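Long-range contact in uncharacterized protein YjgB (Bacillus subtilis, PDB 4YGT), which is of unknown function but is probably a secreted lipoprotein, the first structural representative of the DUF4309 family: residues V119-T124 with D132-T137. Sequence-based numbering, arbitrary orientation.
Sequences VNRVLT and DYVYDT
Val119 lies over one face of the Tyr135 ring, its CA 4.1 Å from the ring centroid in a CH-pi contact, at the start of a beta hairpin of strands 121-124 and 131-137, the former outermost in the chain's antiparallel sheet. Its CG2, anti to the backbone N, reaches the Tyr133 ring edge; helix 109-116 packs against both tyrosines. Asn120 and Arg121 together face Val134 in a classic beta bulge: Val134 O accepts a weak bond from Asn120 N and a straighter one from Arg121 N (159°). Asn120 OD1 accepts Asp136 N at 2.8 Å in a nearly straight bond (170°), the donor lying above the amide carbonyl plane. Arg121 NH1 forms a salt bridge with Asp136 OD1 at 2.9 Å; OD1 lies in the guanidinium plane and is met on its syn side, the two flat groups turned 57° apart, while NH2 adds weak bonds to both carboxylate oxygens. An alanine here would probably leave the Asp136 carboxylate without this counter-charge and remove the NH1 contact with Val134 CG1. Val122 CG2 rests beside Tyr133 CD2. Leu123 pairs with Asp132 through two backbone bonds; Asp132 OD2 is held by His143 of strand 140-146. Leu123 CD1 ends 3.8 Å from Val134 CG2.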
loop_
_atom_site.group_PDB
_atom_site.type_symbol
_atom_site.label_atom_id
_atom_site.label_comp_id
_atom_site.label_asym_id
_atom_site.label_seq_id
_atom_site.Cartn_x
_atom_site.Cartn_y
_atom_site.Cartn_z
ATOM N N VAL A 119 10.057 -2.779 14.076
ATOM C CA VAL A 119 9.634 -3.455 12.851
ATOM C C VAL A 119 9.736 -4.980 13.078
ATOM O O VAL A 119 10.671 -5.427 13.748
ATOM C CB VAL A 119 10.486 -2.943 11.642
ATOM C CG1 VAL A 119 11.989 -3.216 11.828
ATOM C CG2 VAL A 119 9.986 -3.499 10.322
ATOM N N ASN A 120 8.783 -5.770 12.535
ATOM C CA ASN A 120 8.841 -7.225 12.693
ATOM C C ASN A 120 9.972 -7.837 11.855
ATOM O O ASN A 120 10.726 -8.670 12.361
ATOM C CB ASN A 120 7.516 -7.875 12.336
ATOM C CG ASN A 120 6.411 -7.550 13.312
ATOM O OD1 ASN A 120 5.613 -6.626 13.107
ATOM N ND2 ASN A 120 6.344 -8.303 14.405
ATOM N N ARG A 121 10.091 -7.412 10.584
ATOM C CA ARG A 121 11.052 -7.916 9.589
ATOM C C ARG A 121 11.598 -6.840 8.709
ATOM O O ARG A 121 10.862 -5.919 8.340
ATOM C CB ARG A 121 10.305 -8.850 8.610
ATOM C CG ARG A 121 10.263 -10.312 8.928
ATOM C CD ARG A 121 9.322 -10.959 7.921
ATOM N NE ARG A 121 8.365 -11.862 8.564
ATOM C CZ ARG A 121 7.181 -11.488 9.035
ATOM N NH1 ARG A 121 6.790 -10.225 8.940
ATOM N NH2 ARG A 121 6.382 -12.374 9.613
ATOM N N VAL A 122 12.815 -7.045 8.214
ATOM C CA VAL A 122 13.389 -6.196 7.185
ATOM C C VAL A 122 13.762 -7.173 6.064
ATOM O O VAL A 122 14.502 -8.124 6.307
ATOM C CB VAL A 122 14.525 -5.260 7.651
ATOM C CG1 VAL A 122 15.068 -4.458 6.479
ATOM C CG2 VAL A 122 14.032 -4.306 8.732
ATOM N N LEU A 123 13.138 -7.014 4.883
ATOM C CA LEU A 123 13.299 -7.920 3.740
ATOM C C LEU A 123 13.825 -7.226 2.489
ATOM O O LEU A 123 13.616 -6.023 2.283
ATOM C CB LEU A 123 11.956 -8.597 3.366
ATOM C CG LEU A 123 11.220 -9.514 4.347
ATOM C CD1 LEU A 123 9.820 -9.826 3.824
ATOM C CD2 LEU A 123 11.969 -10.826 4.569
ATOM N N THR A 124 14.422 -8.028 1.608
ATOM C CA THR A 124 14.983 -7.592 0.335
ATOM C C THR A 124 13.820 -7.537 -0.683
ATOM O O THR A 124 12.781 -8.191 -0.470
ATOM C CB THR A 124 16.179 -8.528 -0.034
ATOM O OG1 THR A 124 17.001 -7.932 -1.040
ATOM C CG2 THR A 124 15.757 -9.954 -0.425
ATOM N N ASP A 132 12.238 -3.268 2.401
ATOM C CA ASP A 132 10.885 -3.455 2.891
ATOM C C ASP A 132 10.851 -3.652 4.416
ATOM O O ASP A 132 11.330 -4.669 4.921
ATOM C CB ASP A 132 10.328 -4.680 2.150
ATOM C CG ASP A 132 8.948 -5.171 2.486
ATOM O OD1 ASP A 132 8.218 -4.454 3.203
ATOM O OD2 ASP A 132 8.598 -6.277 2.033
ATOM N N TYR A 133 10.256 -2.680 5.137
ATOM C CA TYR A 133 10.012 -2.746 6.582
ATOM C C TYR A 133 8.629 -3.394 6.810
ATOM O O TYR A 133 7.610 -2.790 6.470
ATOM C CB TYR A 133 10.069 -1.340 7.191
ATOM C CG TYR A 133 11.453 -0.738 7.201
ATOM C CD1 TYR A 133 11.948 -0.062 6.091
ATOM C CD2 TYR A 133 12.265 -0.820 8.330
ATOM C CE1 TYR A 133 13.212 0.524 6.103
ATOM C CE2 TYR A 133 13.541 -0.256 8.349
ATOM C CZ TYR A 133 14.012 0.411 7.227
ATOM O OH TYR A 133 15.251 0.999 7.223
ATOM N N VAL A 134 8.590 -4.647 7.305
ATOM C CA VAL A 134 7.332 -5.381 7.465
ATOM C C VAL A 134 6.805 -5.304 8.897
ATOM O O VAL A 134 7.525 -5.619 9.844
ATOM C CB VAL A 134 7.451 -6.861 7.014
ATOM C CG1 VAL A 134 6.094 -7.553 7.006
ATOM C CG2 VAL A 134 8.117 -6.981 5.657
ATOM N N TYR A 135 5.519 -4.932 9.031
ATOM C CA TYR A 135 4.760 -4.879 10.287
ATOM C C TYR A 135 3.629 -5.908 10.237
ATOM O O TYR A 135 2.818 -5.850 9.329
ATOM C CB TYR A 135 4.201 -3.460 10.534
ATOM C CG TYR A 135 5.253 -2.504 11.052
ATOM C CD1 TYR A 135 5.507 -2.390 12.414
ATOM C CD2 TYR A 135 6.018 -1.735 10.178
ATOM C CE1 TYR A 135 6.495 -1.531 12.896
ATOM C CE2 TYR A 135 6.995 -0.860 10.649
ATOM C CZ TYR A 135 7.231 -0.760 12.011
ATOM O OH TYR A 135 8.202 0.098 12.483
ATOM N N ASP A 136 3.598 -6.873 11.179
ATOM C CA ASP A 136 2.535 -7.879 11.196
ATOM C C ASP A 136 1.264 -7.259 11.767
ATOM O O ASP A 136 1.329 -6.547 12.771
ATOM C CB ASP A 136 2.946 -9.132 11.979
ATOM C CG ASP A 136 4.026 -9.988 11.324
ATOM O OD1 ASP A 136 4.159 -9.940 10.072
ATOM O OD2 ASP A 136 4.675 -10.768 12.046
ATOM N N THR A 137 0.124 -7.475 11.079
ATOM C CA THR A 137 -1.188 -6.908 11.432
ATOM C C THR A 137 -2.290 -7.999 11.405
ATOM O O THR A 137 -3.113 -8.075 10.491
ATOM C CB THR A 137 -1.528 -5.722 10.497
ATOM O OG1 THR A 137 -1.620 -6.203 9.155
ATOM C CG2 THR A 137 -0.505 -4.596 10.577
HETATM O O HOH W 1 3.046 -5.036 14.594
#